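PDB 4NEK: enoyl-CoA hydratase/carnithine racemase from Magnetospirillum magneticum, which probably acts as a delta(3)-delta(2)-enoyl-CoA isomerase of the crotonase family, shifting the double bond of an enoyl-CoA chain. Local coordinates for residues C[12-17]-C[36-41]; C[50-55]-C[185-190]; C[106-111]-C[134-139]; C[141-146]-C[153-158]. One frame throughout, in Å; residues are numbered along the deposited sequence.

Contact 1: C[12-17]-C[36-41]; sequences GVQVVR and AEAFAK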
loop_
_atom_site.group_PDB
_atom_site.type_symbol
_atom_site.label_atom_id
_atom_site.label_comp_id
_atom_site.label_asym_id
_atom_site.label_seq_id
_atom_site.Cartn_x
_atom_site.Cartn_y
_atom_site.Cartn_z
ATOM N N GLY C 12 -13.945 30.555 15.280
ATOM C CA GLY C 12 -13.050 30.864 14.180
ATOM C C GLY C 12 -13.265 30.070 12.886
ATOM O O GLY C 12 -12.495 30.237 11.925
ATOM N N VAL C 13 -14.288 29.211 12.868
ATOM C CA VAL C 13 -14.548 28.328 11.761
ATOM C C VAL C 13 -15.863 28.670 11.136
ATOM O O VAL C 13 -16.889 28.658 11.792
ATOM C CB VAL C 13 -14.637 26.872 12.243
ATOM C CG1 VAL C 13 -14.928 25.956 11.081
ATOM C CG2 VAL C 13 -13.346 26.429 12.902
ATOM N N GLN C 14 -15.862 28.949 9.842
ATOM C CA GLN C 14 -17.112 29.150 9.138
ATOM C C GLN C 14 -17.603 27.870 8.499
ATOM O O GLN C 14 -16.995 27.369 7.579
ATOM C CB GLN C 14 -16.993 30.178 8.064
ATOM C CG GLN C 14 -18.374 30.439 7.503
ATOM C CD GLN C 14 -18.464 31.725 6.720
ATOM O OE1 GLN C 14 -17.899 32.740 7.102
ATOM N NE2 GLN C 14 -19.168 31.683 5.600
ATOM N N VAL C 15 -18.705 27.352 9.013
ATOM C CA VAL C 15 -19.271 26.131 8.561
ATOM C C VAL C 15 -20.229 26.446 7.448
ATOM O O VAL C 15 -21.053 27.348 7.570
ATOM C CB VAL C 15 -20.056 25.479 9.675
ATOM C CG1 VAL C 15 -20.684 24.181 9.190
ATOM C CG2 VAL C 15 -19.148 25.192 10.846
ATOM N N VAL C 16 -20.082 25.747 6.341
ATOM C CA VAL C 16 -20.874 25.977 5.138
ATOM C C VAL C 16 -21.416 24.620 4.720
ATOM O O VAL C 16 -20.645 23.753 4.376
ATOM C CB VAL C 16 -19.981 26.531 4.025
ATOM C CG1 VAL C 16 -20.780 26.723 2.764
ATOM C CG2 VAL C 16 -19.351 27.858 4.444
ATOM N N ARG C 17 -22.713 24.433 4.831
ATOM C CA ARG C 17 -23.301 23.134 4.661
ATOM C C ARG C 17 -24.302 23.133 3.504
ATOM O O ARG C 17 -25.170 23.987 3.439
ATOM C CB ARG C 17 -24.030 22.703 5.921
ATOM C CG ARG C 17 -24.586 21.304 5.744
ATOM C CD ARG C 17 -25.505 20.894 6.868
ATOM N NE ARG C 17 -24.865 20.791 8.165
ATOM C CZ ARG C 17 -24.171 19.730 8.601
ATOM N NH1 ARG C 17 -24.016 18.628 7.864
ATOM N NH2 ARG C 17 -23.608 19.767 9.781
ATOM N N ALA C 36 -20.929 30.835 -3.041
ATOM C CA ALA C 36 -19.974 31.885 -3.368
ATOM C C ALA C 36 -20.089 33.016 -2.368
ATOM O O ALA C 36 -19.095 33.600 -1.942
ATOM C CB ALA C 36 -20.206 32.395 -4.776
ATOM N N GLU C 37 -21.309 33.355 -2.005
ATOM C CA GLU C 37 -21.526 34.440 -1.059
ATOM C C GLU C 37 -20.893 34.090 0.267
ATOM O O GLU C 37 -20.207 34.911 0.861
ATOM C CB GLU C 37 -23.012 34.688 -0.874
ATOM C CG GLU C 37 -23.400 36.038 -0.292
ATOM C CD GLU C 37 -24.927 36.212 -0.243
ATOM O OE1 GLU C 37 -25.593 35.444 0.494
ATOM O OE2 GLU C 37 -25.481 37.083 -0.968
ATOM N N ALA C 38 -21.140 32.873 0.736
ATOM C CA ALA C 38 -20.539 32.432 1.999
ATOM C C ALA C 38 -18.993 32.513 2.016
ATOM O O ALA C 38 -18.417 32.883 3.023
ATOM C CB ALA C 38 -20.993 31.035 2.316
ATOM N N PHE C 39 -18.345 32.178 0.915
ATOM C CA PHE C 39 -16.908 32.348 0.833
ATOM C C PHE C 39 -16.485 33.782 0.847
ATOM O O PHE C 39 -15.534 34.123 1.502
ATOM C CB PHE C 39 -16.316 31.617 -0.376
ATOM C CG PHE C 39 -16.032 30.193 -0.071
ATOM C CD1 PHE C 39 -17.077 29.260 -0.024
ATOM C CD2 PHE C 39 -14.775 29.798 0.304
ATOM C CE1 PHE C 39 -16.854 27.945 0.332
ATOM C CE2 PHE C 39 -14.533 28.477 0.652
ATOM C CZ PHE C 39 -15.578 27.554 0.677
ATOM N N ALA C 40 -17.203 34.646 0.143
ATOM C CA ALA C 40 -16.866 36.073 0.125
ATOM C C ALA C 40 -17.019 36.662 1.530
ATOM O O ALA C 40 -16.156 37.374 2.023
ATOM C CB ALA C 40 -17.744 36.813 -0.868
ATOM N N LYS C 41 -18.081 36.304 2.213
ATOM C CA LYS C 41 -18.247 36.789 3.561
ATOM C C LYS C 41 -17.109 36.295 4.473
ATOM O O LYS C 41 -16.466 37.082 5.173
ATOM C CB LYS C 41 -19.624 36.384 4.072
ATOM C CG LYS C 41 -19.680 36.360 5.587
ATOM C CD LYS C 41 -20.891 35.676 6.245
ATOM C CE LYS C 41 -20.552 34.886 7.533
ATOM N NZ LYS C 41 -19.531 35.495 8.444
#
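Q14 reaches across from the strand to A38, sending its amide nitrogen to the helix backbone: NE2 lies 2.9 Å from the A38 carbonyl O, a weak hydrogen bond because the N-H...O angle is only 129°. With CG anti to the backbone N (chi1 -173°) and the chain extended beyond it, the glutamine spans the gap between strand and helix. The buried side is the firmer part: the A38 methyl faces both the amide and V16, with CB 3.8 Å from Q14 NE2 and 4.2 Å from V16 CG2. These elements open the beta-alpha-beta unit made by strand 13-18, helix 29-44 and strand 50-54 of the crotonase fold; the two axes run antiparallel at 177° and come within 9.8 Å. The F39 ring turns off to stack with F51 of the third element. Toward solvent the contact is looser. The exposed K41 bends its chain and brings CE over one face of the amide, 3.4 Å from Q14 OE1, while its ammonium group forms a salt bridge with D45. With an alanine in place of Q14, the A38 carbonyl would probably lose its weak side-chain donor and K41 CE the amide it lies against.

Contact 2: C[50-55]-C[185-190]; sequences VFLILG and TAMAAA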
loop_
_atom_site.group_PDB
_atom_site.type_symbol
_atom_site.label_atom_id
_atom_site.label_comp_id
_atom_site.label_asym_id
_atom_site.label_seq_id
_atom_site.Cartn_x
_atom_site.Cartn_y
_atom_site.Cartn_z
ATOM N N VAL C 50 -10.929 29.822 9.254
ATOM C CA VAL C 50 -10.947 28.611 8.471
ATOM C C VAL C 50 -12.366 28.351 8.005
ATOM O O VAL C 50 -13.294 28.614 8.750
ATOM C CB VAL C 50 -10.501 27.438 9.358
ATOM C CG1 VAL C 50 -10.556 26.116 8.621
ATOM C CG2 VAL C 50 -9.094 27.673 9.832
ATOM N N PHE C 51 -12.515 27.741 6.828
ATOM C CA PHE C 51 -13.801 27.209 6.359
ATOM C C PHE C 51 -13.907 25.721 6.546
ATOM O O PHE C 51 -12.944 24.994 6.373
ATOM C CB PHE C 51 -13.963 27.444 4.875
ATOM C CG PHE C 51 -14.059 28.897 4.487
ATOM C CD1 PHE C 51 -15.275 29.518 4.458
ATOM C CD2 PHE C 51 -12.934 29.602 4.089
ATOM C CE1 PHE C 51 -15.372 30.852 4.088
ATOM C CE2 PHE C 51 -13.023 30.921 3.707
ATOM C CZ PHE C 51 -14.233 31.562 3.728
ATOM N N LEU C 52 -15.115 25.280 6.823
ATOM C CA LEU C 52 -15.413 23.869 6.840
ATOM C C LEU C 52 -16.658 23.589 5.987
ATOM O O LEU C 52 -17.732 24.048 6.297
ATOM C CB LEU C 52 -15.668 23.420 8.256
ATOM C CG LEU C 52 -16.248 22.019 8.407
ATOM C CD1 LEU C 52 -15.276 21.006 7.851
ATOM C CD2 LEU C 52 -16.484 21.699 9.858
ATOM N N ILE C 53 -16.489 22.825 4.917
ATOM C CA ILE C 53 -17.573 22.524 4.007
ATOM C C ILE C 53 -18.109 21.151 4.230
ATOM O O ILE C 53 -17.357 20.198 4.203
ATOM C CB ILE C 53 -17.099 22.508 2.571
ATOM C CG1 ILE C 53 -16.395 23.790 2.236
ATOM C CG2 ILE C 53 -18.258 22.360 1.602
ATOM C CD1 ILE C 53 -15.598 23.604 0.972
ATOM N N LEU C 54 -19.421 21.075 4.379
ATOM C CA LEU C 54 -20.120 19.839 4.721
ATOM C C LEU C 54 -21.288 19.599 3.783
ATOM O O LEU C 54 -21.786 20.523 3.145
ATOM C CB LEU C 54 -20.735 19.945 6.119
ATOM C CG LEU C 54 -19.731 20.273 7.215
ATOM C CD1 LEU C 54 -20.416 20.431 8.573
ATOM C CD2 LEU C 54 -18.682 19.198 7.300
ATOM N N GLY C 55 -21.746 18.356 3.744
ATOM C CA GLY C 55 -22.967 18.033 3.041
ATOM C C GLY C 55 -24.068 17.598 3.981
ATOM O O GLY C 55 -24.172 18.049 5.119
ATOM N N THR C 185 -14.496 15.041 13.445
ATOM C CA THR C 185 -13.084 14.951 13.125
ATOM C C THR C 185 -12.677 16.079 12.187
ATOM O O THR C 185 -11.609 16.652 12.329
ATOM C CB THR C 185 -12.801 13.619 12.438
ATOM O OG1 THR C 185 -13.215 12.571 13.301
ATOM C CG2 THR C 185 -11.348 13.441 12.170
ATOM N N ALA C 186 -13.507 16.347 11.179
ATOM C CA ALA C 186 -13.213 17.417 10.286
ATOM C C ALA C 186 -13.228 18.736 11.041
ATOM O O ALA C 186 -12.401 19.611 10.777
ATOM C CB ALA C 186 -14.196 17.444 9.143
HETATM N N MSE C 187 -14.144 18.864 11.993
HETATM C CA MSE C 187 -14.224 20.086 12.775
HETATM C C MSE C 187 -12.996 20.219 13.619
HETATM O O MSE C 187 -12.490 21.310 13.816
HETATM C CB MSE C 187 -15.498 20.063 13.609
HETATM C CG MSE C 187 -15.580 21.218 14.579
HETATM SE SE MSE C 187 -15.569 23.017 13.709
HETATM C CE MSE C 187 -17.529 23.189 13.527
ATOM N N ALA C 188 -12.513 19.111 14.159
ATOM C CA ALA C 188 -11.319 19.164 15.014
ATOM C C ALA C 188 -10.139 19.607 14.206
ATOM O O ALA C 188 -9.328 20.377 14.678
ATOM C CB ALA C 188 -11.024 17.806 15.663
ATOM N N ALA C 189 -10.059 19.144 12.970
ATOM C CA ALA C 189 -8.987 19.596 12.096
ATOM C C ALA C 189 -9.106 21.092 11.758
ATOM O O ALA C 189 -8.117 21.812 11.754
ATOM C CB ALA C 189 -8.983 18.768 10.845
ATOM N N ALA C 190 -10.332 21.548 11.510
ATOM C CA ALA C 190 -10.568 22.951 11.302
ATOM C C ALA C 190 -10.139 23.795 12.493
ATOM O O ALA C 190 -9.530 24.861 12.327
ATOM C CB ALA C 190 -12.036 23.196 11.002
#
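L52 and V50 project from one face of strand 50-54 onto helix 179-194, which packs on the central sheet of the crotonase fold on the face away from F51 and helix 29-44. The short axes run nearly antiparallel, at 167°, with a closest approach of 8.9 Å, and no hydrogen bond crosses between the segments. Methyl-to-methyl packing forms the first apolar group. L52 has CG anti to the backbone N (chi1 169°), which carries its fork to the helix, where CD1 meets the A186 methyl CB at 3.9 Å. One helical turn after A186, A190 presents its own methyl to V50, CG1 to CB being 4.0 Å. The small alanines let the helix backbone come near the strand, and V50 CG2 also lies 3.8 Å from the A190 carbonyl O, a van der Waals contact. V13 and V15 of the adjacent strand add to the apolar surface, both touching M187. In the second apolar group a selenium-bearing chain crosses the other leucine branch. L52 CD2 rests against the backbone of M187, 4.0 Å from its CA. The M187 chain, bent at chi2 and chi3, crosses L52 at about a right angle, and its selenium and terminal methyl both pass L52 CD2, with CE 4.1 Å from that carbon.

Contact 3: C[106-111]-C[134-139]; sequences GSTLLP and VPEAGS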
loop_
_atom_site.group_PDB
_atom_site.type_symbol
_atom_site.label_atom_id
_atom_site.label_comp_id
_atom_site.label_asym_id
_atom_site.label_seq_id
_atom_site.Cartn_x
_atom_site.Cartn_y
_atom_site.Cartn_z
ATOM N N GLY C 106 -18.651 17.760 -6.924
ATOM C CA GLY C 106 -18.437 17.146 -5.638
ATOM C C GLY C 106 -17.056 16.518 -5.510
ATOM O O GLY C 106 -16.506 16.495 -4.421
ATOM N N SER C 107 -16.492 16.027 -6.600
ATOM C CA SER C 107 -15.117 15.564 -6.597
ATOM C C SER C 107 -14.110 16.634 -7.004
ATOM O O SER C 107 -13.031 16.710 -6.409
ATOM C CB SER C 107 -14.935 14.357 -7.533
ATOM O OG SER C 107 -15.300 13.162 -6.863
ATOM N N THR C 108 -14.415 17.430 -8.030
ATOM C CA THR C 108 -13.384 18.262 -8.679
ATOM C C THR C 108 -13.086 19.500 -7.878
ATOM O O THR C 108 -12.097 20.185 -8.113
ATOM C CB THR C 108 -13.793 18.714 -10.081
ATOM O OG1 THR C 108 -15.026 19.430 -9.995
ATOM C CG2 THR C 108 -13.970 17.516 -11.002
ATOM N N LEU C 109 -13.927 19.749 -6.905
ATOM C CA LEU C 109 -13.662 20.753 -5.903
ATOM C C LEU C 109 -12.572 20.385 -4.885
ATOM O O LEU C 109 -11.887 21.244 -4.317
ATOM C CB LEU C 109 -14.944 20.938 -5.140
ATOM C CG LEU C 109 -14.918 22.055 -4.133
ATOM C CD1 LEU C 109 -14.894 23.372 -4.884
ATOM C CD2 LEU C 109 -16.112 21.945 -3.186
ATOM N N LEU C 110 -12.414 19.108 -4.627
ATOM C CA LEU C 110 -11.605 18.692 -3.499
ATOM C C LEU C 110 -10.147 19.051 -3.638
ATOM O O LEU C 110 -9.453 19.258 -2.617
ATOM C CB LEU C 110 -11.767 17.204 -3.291
ATOM C CG LEU C 110 -13.213 16.805 -3.009
ATOM C CD1 LEU C 110 -13.319 15.293 -2.846
ATOM C CD2 LEU C 110 -13.782 17.491 -1.799
ATOM N N PRO C 111 -9.631 19.101 -4.865
ATOM C CA PRO C 111 -8.200 19.484 -4.977
ATOM C C PRO C 111 -7.909 20.926 -4.555
ATOM O O PRO C 111 -6.777 21.250 -4.278
ATOM C CB PRO C 111 -7.909 19.316 -6.431
ATOM C CG PRO C 111 -8.861 18.243 -6.877
ATOM C CD PRO C 111 -10.109 18.460 -6.078
ATOM N N VAL C 134 -16.343 18.186 -21.138
ATOM C CA VAL C 134 -15.042 18.108 -20.545
ATOM C C VAL C 134 -15.060 18.434 -19.048
ATOM O O VAL C 134 -15.977 19.057 -18.533
ATOM C CB VAL C 134 -14.021 19.030 -21.264
ATOM C CG1 VAL C 134 -14.014 18.709 -22.752
ATOM C CG2 VAL C 134 -14.298 20.520 -20.999
ATOM N N PRO C 135 -14.005 18.032 -18.347
ATOM C CA PRO C 135 -13.887 18.340 -16.958
ATOM C C PRO C 135 -13.666 19.812 -16.704
ATOM O O PRO C 135 -13.014 20.522 -17.465
ATOM C CB PRO C 135 -12.638 17.575 -16.538
ATOM C CG PRO C 135 -12.402 16.581 -17.604
ATOM C CD PRO C 135 -12.855 17.256 -18.835
ATOM N N GLU C 136 -14.090 20.180 -15.524
ATOM C CA GLU C 136 -14.162 21.520 -15.070
ATOM C C GLU C 136 -13.338 21.621 -13.773
ATOM O O GLU C 136 -12.699 20.636 -13.301
ATOM C CB GLU C 136 -15.618 21.768 -14.695
ATOM C CG GLU C 136 -15.965 21.106 -13.340
ATOM C CD GLU C 136 -17.444 20.838 -13.097
ATOM O OE1 GLU C 136 -18.288 21.192 -13.950
ATOM O OE2 GLU C 136 -17.760 20.278 -12.016
ATOM N N ALA C 137 -13.375 22.819 -13.205
ATOM C CA ALA C 137 -12.761 23.120 -11.944
ATOM C C ALA C 137 -11.255 22.838 -11.859
ATOM O O ALA C 137 -10.712 22.651 -10.745
ATOM C CB ALA C 137 -13.520 22.417 -10.815
ATOM N N GLY C 138 -10.588 22.807 -13.001
ATOM C CA GLY C 138 -9.137 22.569 -13.060
ATOM C C GLY C 138 -8.726 21.115 -12.984
ATOM O O GLY C 138 -7.544 20.817 -12.849
ATOM N N SER C 139 -9.698 20.200 -13.037
ATOM C CA SER C 139 -9.410 18.795 -12.831
ATOM C C SER C 139 -8.513 18.245 -13.913
ATOM O O SER C 139 -7.760 17.292 -13.647
ATOM C CB SER C 139 -10.689 17.977 -12.709
ATOM O OG SER C 139 -11.534 18.263 -13.773
HETATM O O HOH W 1 -9.801 20.215 -9.571
#
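T108 pushes its branched side chain into the E136-S139 turn; OG1 faces A137 and E136, and CG2 faces S139. OG1 lies between the backbone N and the carbonyl carbon (chi1 57°), which directs it at the A137 methyl, OG1 to CB being 3.4 Å. The other branch, CG2, is anti to the carbonyl carbon and packs on S139, 3.7 Å from its CB. E136 crosses T108 at about a right angle: its extended chain brings OE2 to 3.5 Å from T108 OG1, although the glutamate is poorly ordered and the T108 hydroxyl has a weak hydrogen bond back to the G104 carbonyl.

The receiving surface is a type I' turn from E136 to S139, fixed from within. The E136 carbonyl O accepts both the S139 backbone N and the S139 hydroxyl, OG to O 2.7 Å, the latter in the carbonyl plane. A water joins the two segments by donating to T108 O at 2.7 Å and to A137 O at 2.9 Å; H112 NE2 also bonds to the A137 carbonyl. A glycine in place of T108 would probably leave the A137 and S139 side chains without the hydroxyl and methyl they pack on.

G138 is the N-cap of helix 139-147, and its N bonds to E222 of a second subunit. Within the crotonase fold the contact thus joins helix 105-108 to the start of helix 139-147 by packing and the shared water, with I84 of helix 79-88 and I105 also touching A137.

Contact 4: C[141-146]-C[153-158]; sequences QTMPAL and AEMLML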
loop_
_atom_site.group_PDB
_atom_site.type_symbol
_atom_site.label_atom_id
_atom_site.label_comp_id
_atom_site.label_asym_id
_atom_site.label_seq_id
_atom_site.Cartn_x
_atom_site.Cartn_y
_atom_site.Cartn_z
ATOM N N GLN C 141 -5.967 19.470 -14.874
ATOM C CA GLN C 141 -4.621 19.679 -14.363
ATOM C C GLN C 141 -4.387 18.994 -13.003
ATOM O O GLN C 141 -3.341 18.353 -12.765
ATOM C CB GLN C 141 -4.409 21.180 -14.208
ATOM C CG GLN C 141 -3.087 21.613 -13.664
ATOM C CD GLN C 141 -2.867 23.100 -13.939
ATOM O OE1 GLN C 141 -2.778 23.530 -15.083
ATOM N NE2 GLN C 141 -2.760 23.885 -12.888
ATOM N N THR C 142 -5.334 19.137 -12.092
ATOM C CA THR C 142 -5.104 18.628 -10.752
ATOM C C THR C 142 -5.097 17.089 -10.711
ATOM O O THR C 142 -4.251 16.524 -10.030
ATOM C CB THR C 142 -6.158 19.113 -9.792
ATOM O OG1 THR C 142 -7.453 18.677 -10.228
ATOM C CG2 THR C 142 -6.100 20.619 -9.690
HETATM N N MSE C 143 -5.988 16.404 -11.441
HETATM C CA MSE C 143 -6.009 14.947 -11.376
HETATM C C MSE C 143 -4.745 14.333 -11.901
HETATM O O MSE C 143 -4.180 13.463 -11.263
HETATM C CB MSE C 143 -7.245 14.296 -11.992
HETATM C CG MSE C 143 -8.488 14.788 -11.297
HETATM SE SE MSE C 143 -8.420 14.684 -9.271
HETATM C CE MSE C 143 -9.860 16.024 -9.180
ATOM N N PRO C 144 -4.282 14.763 -13.086
ATOM C CA PRO C 144 -3.058 14.132 -13.564
ATOM C C PRO C 144 -1.894 14.427 -12.654
ATOM O O PRO C 144 -1.039 13.548 -12.438
ATOM C CB PRO C 144 -2.839 14.755 -14.943
ATOM C CG PRO C 144 -4.186 15.210 -15.378
ATOM C CD PRO C 144 -4.929 15.584 -14.121
ATOM N N ALA C 145 -1.841 15.641 -12.113
ATOM C CA ALA C 145 -0.754 15.986 -11.189
ATOM C C ALA C 145 -0.788 15.066 -9.952
ATOM O O ALA C 145 0.245 14.625 -9.489
ATOM C CB ALA C 145 -0.858 17.434 -10.750
ATOM N N LEU C 146 -1.968 14.754 -9.442
ATOM C CA LEU C 146 -2.052 13.941 -8.248
ATOM C C LEU C 146 -1.865 12.466 -8.493
ATOM O O LEU C 146 -1.184 11.782 -7.730
ATOM C CB LEU C 146 -3.407 14.127 -7.575
ATOM C CG LEU C 146 -3.603 15.470 -6.843
ATOM C CD1 LEU C 146 -5.087 15.616 -6.514
ATOM C CD2 LEU C 146 -2.713 15.576 -5.581
ATOM N N ALA C 153 -6.608 9.074 -16.280
ATOM C CA ALA C 153 -7.388 8.683 -17.449
ATOM C C ALA C 153 -8.513 7.712 -17.114
ATOM O O ALA C 153 -9.527 7.765 -17.772
ATOM C CB ALA C 153 -6.497 8.052 -18.521
ATOM N N GLU C 154 -8.360 6.820 -16.131
ATOM C CA GLU C 154 -9.503 6.034 -15.675
ATOM C C GLU C 154 -10.659 6.944 -15.217
ATOM O O GLU C 154 -11.831 6.658 -15.457
ATOM C CB GLU C 154 -9.164 5.125 -14.518
ATOM C CG GLU C 154 -8.310 3.930 -14.865
ATOM C CD GLU C 154 -7.990 3.048 -13.647
ATOM O OE1 GLU C 154 -8.889 2.737 -12.827
ATOM O OE2 GLU C 154 -6.822 2.642 -13.501
HETATM N N MSE C 155 -10.315 8.035 -14.580
HETATM C CA MSE C 155 -11.326 8.922 -14.023
HETATM C C MSE C 155 -11.950 9.778 -15.060
HETATM O O MSE C 155 -13.163 9.893 -15.112
HETATM C CB MSE C 155 -10.713 9.848 -12.984
HETATM C CG MSE C 155 -10.007 9.116 -11.833
HETATM SE SE MSE C 155 -8.900 10.327 -10.735
HETATM C CE MSE C 155 -9.971 11.914 -10.702
ATOM N N LEU C 156 -11.124 10.368 -15.917
ATOM C CA LEU C 156 -11.574 11.383 -16.836
ATOM C C LEU C 156 -11.884 10.887 -18.252
ATOM O O LEU C 156 -12.752 11.435 -18.927
ATOM C CB LEU C 156 -10.517 12.481 -16.929
ATOM C CG LEU C 156 -10.194 13.159 -15.612
ATOM C CD1 LEU C 156 -9.218 14.294 -15.822
ATOM C CD2 LEU C 156 -11.441 13.706 -14.948
HETATM N N MSE C 157 -11.158 9.883 -18.733
HETATM C CA MSE C 157 -11.344 9.410 -20.093
HETATM C C MSE C 157 -12.267 8.227 -20.113
HETATM O O MSE C 157 -13.133 8.159 -20.964
HETATM C CB MSE C 157 -9.989 9.178 -20.736
HETATM C CG MSE C 157 -9.288 10.519 -21.000
HETATM SE SE MSE C 157 -7.452 10.289 -21.715
HETATM C CE MSE C 157 -7.862 9.221 -23.298
ATOM N N LEU C 158 -12.072 7.246 -19.232
ATOM C CA LEU C 158 -13.017 6.125 -19.107
ATOM C C LEU C 158 -14.231 6.581 -18.345
ATOM O O LEU C 158 -15.270 5.941 -18.420
ATOM C CB LEU C 158 -12.418 4.954 -18.373
ATOM C CG LEU C 158 -11.357 4.137 -19.075
ATOM C CD1 LEU C 158 -10.884 3.004 -18.199
ATOM C CD2 LEU C 158 -11.905 3.556 -20.373
#
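M143 and M155, both selenomethionines, meet where helix 139-147 packs against helix 149-156, two consecutive helices of the crotonase fold joined by a one-residue link. Both side chains start alike, with CG anti to the carbonyl carbon and beside the backbone N, at chi1 -59° for M143 and -57° for M155. Beyond that they part. M143 folds at its second torsion, so although its CB faces the partner helix, its terminal methyl is led away toward P111. M155 stays extended through chi2 and bends only at chi3 (38°), which carries its CE onto the flank of the M143 chain. The two side chains therefore cross at about a right angle, the methyl of one lying against the middle of the other. The packing here is tight: M155 CE comes within 3.3 Å of M143 CG, closer than ordinary van der Waals contact, and lies 3.5 Å from M143 SE and 3.8 Å from M143 CB. M126 touches both selenomethionines and adds to this apolar packing.

Residues of both segments also reach a second subunit: the Q141 amide bonds to the E213 carbonyl of that subunit, and M157 packs on its P93. Back between the two helices, L156, one residue beyond M155, adds a lighter contact at the base of the M143 side chain, its methyl CD1 resting 4.3 Å from M143 CB.

How the contacts relate
From the N terminus, contact 1 closes first, bringing helix 29-44 back over strand 13-18. The chain then enters strand 50-54, which lies beside that strand in the same sheet, so contact 2 opens beside it, and the two touch. Contact 2 does not close until helix 179-194, and this long loop encloses contacts 3 and 4. Those two follow in series and touch each other, with centres 10 Å apart: 106-111 with 134-139 holds the start of helix 139-147, and 141-146 with 153-158 folds the next helix against it. Contacts 1 and 2 therefore pack helices 29-44 and 179-194 on neighbouring strands of the sheet, while contacts 3 and 4 both touch a second subunit.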